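Local structure of DUF176 (Nitrosomonas europaea, 2OMO) at residues 23-28 with 75-80; 49-54 with 90-95. The protein is probably an oxidoreductase of the antibiotic biosynthesis monooxygenase family, a small two-subunit protein whose substrate and reaction are not established. One frame throughout, in Å; residues are numbered along the deposited sequence.

In the fold
Interaction 1 (23-28 with 75-80) pairs the two middle strands of a four-stranded antiparallel sheet, whose order across is 57-65, 71-78, 24-31, 109-117. Interaction 2 (49-54 with 90-95) joins the C-terminal end of helix 37-51 to the start of helix 91-100. Their centres lie about 14 Å apart, and their segments alternate along the chain. They meet directly where Tyr78 OH of interaction 1 stands 2.8 Å from Glu54 OE1 of interaction 2, a probable hydrogen bond that ties the sheet to the helix ends. From the other side of the sheet, interaction 1 reaches the second subunit; interaction 2 stays within one chain.

Interaction 1. Residues 23-28 with 75-80; sequences MYVTIV and YEAYKT
With CG set anti to the backbone N (chi1 -179°), Tyr75 directs its ring across to the neighbouring strand, where Val25 and Ile27 stand on the same side of the sheet. One branch of Val25 meets the ring, CG1 lying 3.7 Å from Tyr75 CE1. Its other branch packs against the methyl group of Ala77, Val25 CG2 to Ala77 CB being 3.9 Å. Ile27 brings CG1 to the same ring obliquely, 3.9 Å from Tyr75 CD1. At the far end, in the selenomethionine Met23, a bend at the third torsion (81°) turns CE toward Ala77 CB and Tyr75 OH.

Beneath these side chains the strands run antiparallel, with axes 4.7 Å apart and N-to-C directions at 170°. Two hydrogen-bonded pairs fix the register. Tyr24 and Tyr78 exchange N-H...O bonds in both directions, each 2.8 Å between N of one and O of the other; Thr26 and Glu76 also exchange a pair of bonds, slightly longer. Between them Val25 faces Ala77 as a non-hydrogen-bonded pair, their CA atoms 4.2 Å apart.

On the other face a water bonds to Thr26 OG1 at 2.7 Å and donates to Glu76 O, which also accepts from Thr26 N. That carbonyl oxygen is thus gripped by two donors. Val28 CG2 lies against the Glu76 carboxylate, while Tyr24 and Tyr78 touch helix 81-87.

The apolar face turns to the second subunit: Tyr75 stacks on Tyr75 of that subunit, its OH bonds to Asp61 of the second subunit, and Leu63 of that subunit packs on Val25 and Ile27. One sheet face under helices and the other in the dimer interface is characteristic of the ferredoxin-like fold of antibiotic biosynthesis monooxygenases.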
HETATM    1  N   MSE A  23       2.052  -1.071  12.378  1.00 11.57           N
HETATM    2  CA  MSE A  23       2.227  -2.114  11.385  1.00 12.16           C
HETATM    3  C   MSE A  23       3.547  -1.714  10.748  1.00 10.57           C
HETATM    4  O   MSE A  23       3.906  -0.526  10.750  1.00 10.63           O
HETATM    5  CB  MSE A  23       1.096  -1.990  10.363  1.00 11.44           C
HETATM    6  CG  MSE A  23       0.857  -3.114   9.446  1.00 15.71           C
HETATM    7 SE   MSE A  23      -1.070  -2.969   8.836  0.60 15.93          SE
HETATM    8  CE  MSE A  23      -0.708  -1.626   7.494  1.00 16.29           C
ATOM      9  N   TYR A  24       4.309  -2.697  10.302  1.00  9.51           N
ATOM     10  CA  TYR A  24       5.533  -2.471   9.556  1.00  9.44           C
ATOM     11  C   TYR A  24       5.197  -2.780   8.093  1.00  9.98           C
ATOM     12  O   TYR A  24       4.844  -3.907   7.781  1.00  7.64           O
ATOM     13  CB  TYR A  24       6.673  -3.397  10.057  1.00 10.71           C
ATOM     14  CG  TYR A  24       7.972  -3.174   9.320  1.00 11.26           C
ATOM     15  CD1 TYR A  24       8.926  -2.290   9.831  1.00 11.67           C
ATOM     16  CD2 TYR A  24       8.234  -3.826   8.114  1.00 11.64           C
ATOM     17  CE1 TYR A  24      10.120  -2.043   9.150  1.00 14.37           C
ATOM     18  CE2 TYR A  24       9.413  -3.607   7.414  1.00 12.51           C
ATOM     19  CZ  TYR A  24      10.370  -2.706   7.953  1.00 15.40           C
ATOM     20  OH  TYR A  24      11.560  -2.471   7.279  1.00 15.16           O
ATOM     21  N   VAL A  25       5.336  -1.794   7.209  1.00  9.59           N
ATOM     22  CA  VAL A  25       4.959  -1.953   5.793  1.00  9.57           C
ATOM     23  C   VAL A  25       6.113  -1.663   4.863  1.00 10.66           C
ATOM     24  O   VAL A  25       6.852  -0.690   5.041  1.00 10.26           O
ATOM     25  CB  VAL A  25       3.793  -0.997   5.413  1.00 10.29           C
ATOM     26  CG1 VAL A  25       3.431  -1.085   3.910  1.00  9.79           C
ATOM     27  CG2 VAL A  25       2.610  -1.227   6.315  1.00 11.95           C
ATOM     28  N   THR A  26       6.235  -2.490   3.839  1.00 11.06           N
ATOM     29  CA  THR A  26       7.208  -2.264   2.756  1.00 13.39           C
ATOM     30  C   THR A  26       6.398  -2.284   1.484  1.00 12.13           C
ATOM     31  O   THR A  26       5.736  -3.299   1.167  1.00 13.31           O
ATOM     32  CB  THR A  26       8.314  -3.349   2.701  1.00 14.54           C
ATOM     33  OG1 THR A  26       8.896  -3.516   3.995  1.00 16.35           O
ATOM     34  CG2 THR A  26       9.440  -2.918   1.714  1.00 17.23           C
ATOM     35  N   ILE A  27       6.393  -1.173   0.771  1.00 11.45           N
ATOM     36  CA  ILE A  27       5.763  -1.169  -0.545  1.00 11.53           C
ATOM     37  C   ILE A  27       6.867  -1.500  -1.560  1.00 12.66           C
ATOM     38  O   ILE A  27       7.852  -0.729  -1.704  1.00 12.11           O
ATOM     39  CB  ILE A  27       5.081   0.148  -0.872  1.00 11.54           C
ATOM     40  CG1 ILE A  27       4.125   0.553   0.275  1.00 11.03           C
ATOM     41  CG2 ILE A  27       4.378   0.062  -2.270  1.00 11.86           C
ATOM     42  CD1 ILE A  27       3.262   1.851   0.028  1.00 11.63           C
ATOM     43  N   VAL A  28       6.698  -2.626  -2.252  1.00 12.01           N
ATOM     44  CA  VAL A  28       7.738  -3.072  -3.177  1.00 13.65           C
ATOM     45  C   VAL A  28       7.295  -2.792  -4.601  1.00 13.86           C
ATOM     46  O   VAL A  28       6.237  -3.264  -5.022  1.00 13.31           O
ATOM     47  CB  VAL A  28       8.121  -4.554  -2.989  1.00 14.99           C
ATOM     48  CG1 VAL A  28       9.177  -4.965  -4.051  1.00 15.47           C
ATOM     49  CG2 VAL A  28       8.622  -4.779  -1.500  1.00 15.36           C
ATOM     50  N   TYR A  75       2.512  -5.124  -1.647  1.00 13.03           N
ATOM     51  CA  TYR A  75       2.225  -4.359  -0.452  1.00 13.48           C
ATOM     52  C   TYR A  75       2.310  -5.327   0.730  1.00 13.48           C
ATOM     53  O   TYR A  75       1.367  -6.076   1.017  1.00 12.28           O
ATOM     54  CB  TYR A  75       0.849  -3.703  -0.594  1.00 14.04           C
ATOM     55  CG  TYR A  75       0.413  -2.854   0.569  1.00 14.41           C
ATOM     56  CD1 TYR A  75       0.861  -1.522   0.709  1.00 16.18           C
ATOM     57  CD2 TYR A  75      -0.429  -3.364   1.527  1.00 14.76           C
ATOM     58  CE1 TYR A  75       0.461  -0.748   1.787  1.00 13.92           C
ATOM     59  CE2 TYR A  75      -0.835  -2.595   2.629  1.00 13.85           C
ATOM     60  CZ  TYR A  75      -0.371  -1.276   2.748  1.00 13.15           C
ATOM     61  OH  TYR A  75      -0.764  -0.449   3.792  1.00 14.81           O
ATOM     62  N   GLU A  76       3.450  -5.276   1.423  1.00 13.99           N
ATOM     63  CA  GLU A  76       3.799  -6.310   2.397  1.00 14.46           C
ATOM     64  C   GLU A  76       3.776  -5.673   3.806  1.00 14.35           C
ATOM     65  O   GLU A  76       4.681  -4.920   4.155  1.00 14.93           O
ATOM     66  CB  GLU A  76       5.198  -6.822   2.055  1.00 14.26           C
ATOM     67  CG  GLU A  76       5.385  -7.147   0.561  1.00 14.43           C
ATOM     68  CD  GLU A  76       6.772  -7.745   0.237  1.00 17.96           C
ATOM     69  OE1 GLU A  76       7.647  -7.815   1.126  1.00 19.98           O
ATOM     70  OE2 GLU A  76       6.988  -8.105  -0.943  1.00 18.43           O
ATOM     71  N   ALA A  77       2.727  -5.977   4.570  1.00 14.47           N
ATOM     72  CA  ALA A  77       2.429  -5.367   5.858  1.00 14.42           C
ATOM     73  C   ALA A  77       2.495  -6.470   6.912  1.00 14.62           C
ATOM     74  O   ALA A  77       1.884  -7.543   6.728  1.00 15.16           O
ATOM     75  CB  ALA A  77       1.023  -4.762   5.842  1.00 15.03           C
ATOM     76  N   TYR A  78       3.227  -6.216   8.011  1.00 15.47           N
ATOM     77  CA  TYR A  78       3.258  -7.147   9.136  1.00 15.63           C
ATOM     78  C   TYR A  78       2.948  -6.434  10.451  1.00 16.36           C
ATOM     79  O   TYR A  78       3.169  -5.200  10.600  1.00 14.62           O
ATOM     80  CB  TYR A  78       4.633  -7.825   9.234  1.00 15.61           C
ATOM     81  CG  TYR A  78       4.949  -8.720   8.058  1.00 16.04           C
ATOM     82  CD1 TYR A  78       4.830 -10.127   8.176  1.00 17.46           C
ATOM     83  CD2 TYR A  78       5.368  -8.178   6.833  1.00 14.16           C
ATOM     84  CE1 TYR A  78       5.103 -10.979   7.095  1.00 17.76           C
ATOM     85  CE2 TYR A  78       5.652  -9.034   5.732  1.00 16.64           C
ATOM     86  CZ  TYR A  78       5.514 -10.413   5.878  1.00 16.54           C
ATOM     87  OH  TYR A  78       5.795 -11.201   4.789  1.00 17.98           O
ATOM     88  N   LYS A  79       2.464  -7.213  11.424  1.00 16.84           N
ATOM     89  CA  LYS A  79       2.266  -6.697  12.784  1.00 18.34           C
ATOM     90  C   LYS A  79       3.534  -6.055  13.362  1.00 17.24           C
ATOM     91  O   LYS A  79       3.459  -5.006  13.989  1.00 17.09           O
ATOM     92  CB  LYS A  79       1.798  -7.819  13.737  1.00 19.21           C
ATOM     93  CG  LYS A  79       0.367  -8.304  13.424  1.00 21.73           C
ATOM     94  CD  LYS A  79      -0.117  -9.482  14.261  1.00 22.69           C
ATOM     95  CE  LYS A  79      -1.595  -9.797  13.936  1.00 26.59           C
ATOM     96  NZ  LYS A  79      -1.775 -10.237  12.515  1.00 31.27           N
ATOM     97  N   THR A  80       4.682  -6.696  13.157  1.00 16.87           N
ATOM     98  CA  THR A  80       5.962  -6.236  13.691  1.00 18.26           C
ATOM     99  C   THR A  80       7.088  -6.315  12.692  1.00 18.41           C
ATOM    100  O   THR A  80       7.069  -7.111  11.712  1.00 18.27           O
ATOM    101  CB  THR A  80       6.424  -7.071  14.937  1.00 18.11           C
ATOM    102  OG1 THR A  80       6.814  -8.386  14.516  1.00 20.50           O
ATOM    103  CG2 THR A  80       5.322  -7.142  15.985  1.00 19.51           C
TER
HETATM  104  O   HOH W   1       7.433  -5.456   5.251  1.00 20.57           O

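Interaction 2. Residues 49-54 with 90-95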
ATOM      1  N   GLU A  49       0.608 -16.690  -1.648  1.00 15.35           N
ATOM      2  CA  GLU A  49      -0.130 -17.803  -1.011  1.00 15.82           C
ATOM      3  C   GLU A  49       0.562 -18.282   0.245  1.00 15.68           C
ATOM      4  O   GLU A  49      -0.101 -18.621   1.207  1.00 16.11           O
ATOM      5  CB  GLU A  49      -0.349 -18.969  -1.991  1.00 15.51           C
ATOM      6  CG  GLU A  49      -1.357 -18.596  -3.107  1.00 16.75           C
ATOM      7  CD  GLU A  49      -1.593 -19.697  -4.136  1.00 17.50           C
ATOM      8  OE1 GLU A  49      -0.924 -20.750  -4.090  1.00 22.59           O
ATOM      9  OE2 GLU A  49      -2.473 -19.496  -5.003  1.00 22.42           O
ATOM     10  N   GLN A  50       1.890 -18.297   0.243  1.00 15.21           N
ATOM     11  CA  GLN A  50       2.645 -18.717   1.402  1.00 15.09           C
ATOM     12  C   GLN A  50       2.819 -17.556   2.389  1.00 15.35           C
ATOM     13  O   GLN A  50       2.848 -17.757   3.585  1.00 15.76           O
ATOM     14  CB  GLN A  50       4.015 -19.268   0.998  1.00 15.88           C
ATOM     15  CG  GLN A  50       3.952 -20.591   0.212  1.00 16.35           C
ATOM     16  CD  GLN A  50       3.132 -21.645   0.932  1.00 25.13           C
ATOM     17  OE1 GLN A  50       3.332 -21.909   2.129  1.00 27.65           O
ATOM     18  NE2 GLN A  50       2.192 -22.261   0.208  1.00 27.03           N
ATOM     19  N   SER A  51       2.979 -16.355   1.881  1.00 14.47           N
ATOM     20  CA  SER A  51       3.318 -15.222   2.729  1.00 15.50           C
ATOM     21  C   SER A  51       2.149 -14.834   3.622  1.00 15.51           C
ATOM     22  O   SER A  51       2.368 -14.440   4.773  1.00 16.47           O
ATOM     23  CB  SER A  51       3.838 -14.049   1.900  1.00 14.99           C
ATOM     24  OG  SER A  51       5.127 -14.337   1.381  1.00 14.79           O
ATOM     25  N   ILE A  52       0.925 -14.981   3.129  1.00 15.84           N
ATOM     26  CA  ILE A  52      -0.259 -14.668   3.957  1.00 17.01           C
ATOM     27  C   ILE A  52      -0.464 -15.606   5.153  1.00 18.20           C
ATOM     28  O   ILE A  52      -1.282 -15.321   6.032  1.00 18.00           O
ATOM     29  CB  ILE A  52      -1.566 -14.494   3.154  1.00 16.57           C
ATOM     30  CG1 ILE A  52      -2.004 -15.797   2.452  1.00 16.11           C
ATOM     31  CG2 ILE A  52      -1.390 -13.302   2.182  1.00 15.78           C
ATOM     32  CD1 ILE A  52      -3.386 -15.753   1.864  1.00 17.58           C
ATOM     33  N   ARG A  53       0.280 -16.709   5.140  1.00 18.72           N
ATOM     34  CA  ARG A  53       0.291 -17.695   6.204  1.00 20.22           C
ATOM     35  C   ARG A  53       1.430 -17.455   7.194  1.00 20.12           C
ATOM     36  O   ARG A  53       1.568 -18.191   8.182  1.00 21.64           O
ATOM     37  CB  ARG A  53       0.442 -19.074   5.572  1.00 20.01           C
ATOM     38  CG  ARG A  53      -0.688 -19.420   4.610  1.00 22.56           C
ATOM     39  CD  ARG A  53      -0.474 -20.783   3.967  1.00 28.54           C
ATOM     40  NE  ARG A  53      -0.233 -21.797   4.986  1.00 30.50           N
ATOM     41  CZ  ARG A  53      -1.184 -22.494   5.612  1.00 34.03           C
ATOM     42  NH1 ARG A  53      -2.470 -22.323   5.315  1.00 36.65           N
ATOM     43  NH2 ARG A  53      -0.845 -23.378   6.538  1.00 33.23           N
ATOM     44  N   GLU A  54       2.268 -16.458   6.945  1.00 19.65           N
ATOM     45  CA  GLU A  54       3.386 -16.175   7.851  1.00 19.04           C
ATOM     46  C   GLU A  54       2.850 -15.538   9.130  1.00 18.72           C
ATOM     47  O   GLU A  54       1.900 -14.729   9.087  1.00 17.14           O
ATOM     48  CB  GLU A  54       4.420 -15.239   7.234  1.00 19.37           C
ATOM     49  CG  GLU A  54       5.221 -15.790   6.072  1.00 19.90           C
ATOM     50  CD  GLU A  54       6.049 -14.733   5.386  1.00 19.90           C
ATOM     51  OE1 GLU A  54       6.356 -13.679   6.011  1.00 19.21           O
ATOM     52  OE2 GLU A  54       6.397 -14.936   4.205  1.00 20.67           O
ATOM     53  N   THR A  90      12.357 -17.118   4.409  1.00 17.65           N
ATOM     54  CA  THR A  90      11.490 -18.218   4.011  1.00 16.70           C
ATOM     55  C   THR A  90      11.925 -18.793   2.656  1.00 17.06           C
ATOM     56  O   THR A  90      12.507 -18.063   1.811  1.00 15.39           O
ATOM     57  CB  THR A  90       9.994 -17.792   3.986  1.00 15.92           C
ATOM     58  OG1 THR A  90       9.758 -16.926   2.872  1.00 15.26           O
ATOM     59  CG2 THR A  90       9.624 -17.055   5.265  1.00 14.19           C
ATOM     60  N   ALA A  91      11.673 -20.099   2.469  1.00 18.18           N
ATOM     61  CA  ALA A  91      11.970 -20.761   1.187  1.00 18.59           C
ATOM     62  C   ALA A  91      11.207 -20.106   0.011  1.00 18.15           C
ATOM     63  O   ALA A  91      11.766 -19.918  -1.071  1.00 17.27           O
ATOM     64  CB  ALA A  91      11.658 -22.234   1.254  1.00 19.22           C
ATOM     65  N   HIS A  92       9.940 -19.750   0.246  1.00 17.90           N
ATOM     66  CA  HIS A  92       9.086 -19.192  -0.819  1.00 17.36           C
ATOM     67  C   HIS A  92       9.578 -17.822  -1.237  1.00 17.20           C
ATOM     68  O   HIS A  92       9.577 -17.515  -2.432  1.00 17.86           O
ATOM     69  CB  HIS A  92       7.587 -19.193  -0.467  1.00 16.24           C
ATOM     70  CG  HIS A  92       7.235 -18.384   0.746  1.00 16.81           C
ATOM     71  ND1 HIS A  92       7.249 -18.899   2.031  1.00 15.02           N
ATOM     72  CD2 HIS A  92       6.783 -17.115   0.856  1.00 16.44           C
ATOM     73  CE1 HIS A  92       6.843 -17.967   2.878  1.00 17.49           C
ATOM     74  NE2 HIS A  92       6.568 -16.873   2.192  1.00 16.98           N
ATOM     75  N   TYR A  93      10.058 -17.016  -0.278  1.00 16.69           N
ATOM     76  CA  TYR A  93      10.733 -15.777  -0.675  1.00 17.20           C
ATOM     77  C   TYR A  93      11.963 -16.021  -1.558  1.00 17.36           C
ATOM     78  O   TYR A  93      12.133 -15.406  -2.607  1.00 17.14           O
ATOM     79  CB  TYR A  93      11.124 -14.907   0.533  1.00 17.28           C
ATOM     80  CG  TYR A  93      12.042 -13.768   0.105  1.00 17.95           C
ATOM     81  CD1 TYR A  93      11.559 -12.702  -0.672  1.00 19.64           C
ATOM     82  CD2 TYR A  93      13.404 -13.793   0.420  1.00 19.20           C
ATOM     83  CE1 TYR A  93      12.420 -11.670  -1.085  1.00 19.08           C
ATOM     84  CE2 TYR A  93      14.263 -12.781   0.022  1.00 20.01           C
ATOM     85  CZ  TYR A  93      13.764 -11.727  -0.727  1.00 20.61           C
ATOM     86  OH  TYR A  93      14.647 -10.763  -1.107  1.00 22.01           O
ATOM     87  N   LEU A  94      12.849 -16.881  -1.074  1.00 17.32           N
ATOM     88  CA  LEU A  94      14.105 -17.182  -1.749  1.00 18.63           C
ATOM     89  C   LEU A  94      13.853 -17.749  -3.137  1.00 18.44           C
ATOM     90  O   LEU A  94      14.540 -17.372  -4.098  1.00 19.07           O
ATOM     91  CB  LEU A  94      14.963 -18.139  -0.892  1.00 18.23           C
ATOM     92  CG  LEU A  94      15.395 -17.525   0.476  1.00 20.81           C
ATOM     93  CD1 LEU A  94      15.924 -18.606   1.434  1.00 21.70           C
ATOM     94  CD2 LEU A  94      16.384 -16.341   0.375  1.00 24.23           C
ATOM     95  N   THR A  95      12.864 -18.637  -3.247  1.00 18.43           N
ATOM     96  CA  THR A  95      12.425 -19.166  -4.537  1.00 18.78           C
ATOM     97  C   THR A  95      11.946 -18.057  -5.494  1.00 19.52           C
ATOM     98  O   THR A  95      12.361 -18.000  -6.648  1.00 19.81           O
ATOM     99  CB  THR A  95      11.324 -20.236  -4.341  1.00 19.80           C
ATOM    100  OG1 THR A  95      11.890 -21.374  -3.665  1.00 18.35           O
ATOM    101  CG2 THR A  95      10.740 -20.679  -5.683  1.00 19.30           C
TER
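The ring of His92 is covered over the centre of both faces, by Gln50 CB and Thr90 OG1, while its NE2 has two acceptors, an unusual combination. Gln50 CB lies 3.3 Å from the ring centroid and almost on the ring normal, a close CH-pi contact made by the first carbon of a polar side chain. Over the opposite face sits Thr90 OG1, 3.1 Å above the plane. The imidazole owes this position to chi1 of 61°, which places CG between the backbone N and the carbonyl carbon and folds the ring back over the start of its own helix.

At the ring edge, His92 NE2 donates to Glu54 OE2 at 2.8 Å and to Ser51 OG at 3.0 Å. Both acceptors lie close to the ring plane. The N-H...O angle to Glu54 OE2 is 141°, a bent path consistent with one hydrogen shared between two oxygens. Glu54 offers its anti lone pair, and its carboxylate is turned 47° from the imidazole plane. A type I turn from Ser51 to Glu54, closed by Glu54 N bonding to Ser51 O, carries the two acceptors to the same nitrogen.

Each partner is anchored further. Thr90 is the N-cap of helix 91-100: its OG1 accepts from Tyr93 N at 3.2 Å and also bonds to His87 O. Ser51 OG is tied to Asn47 O. Glu54 OE2 takes a second bond from His87 ND1, and OE1 bonds to Tyr78 OH.

Glu54 is therefore a buried carboxylate gripped at both oxygens by two histidines and a tyrosine. Such donors would be expected to stabilise its negative charge, and the polar network joins the turn that follows helix 37-51 to the start of helix 91-100.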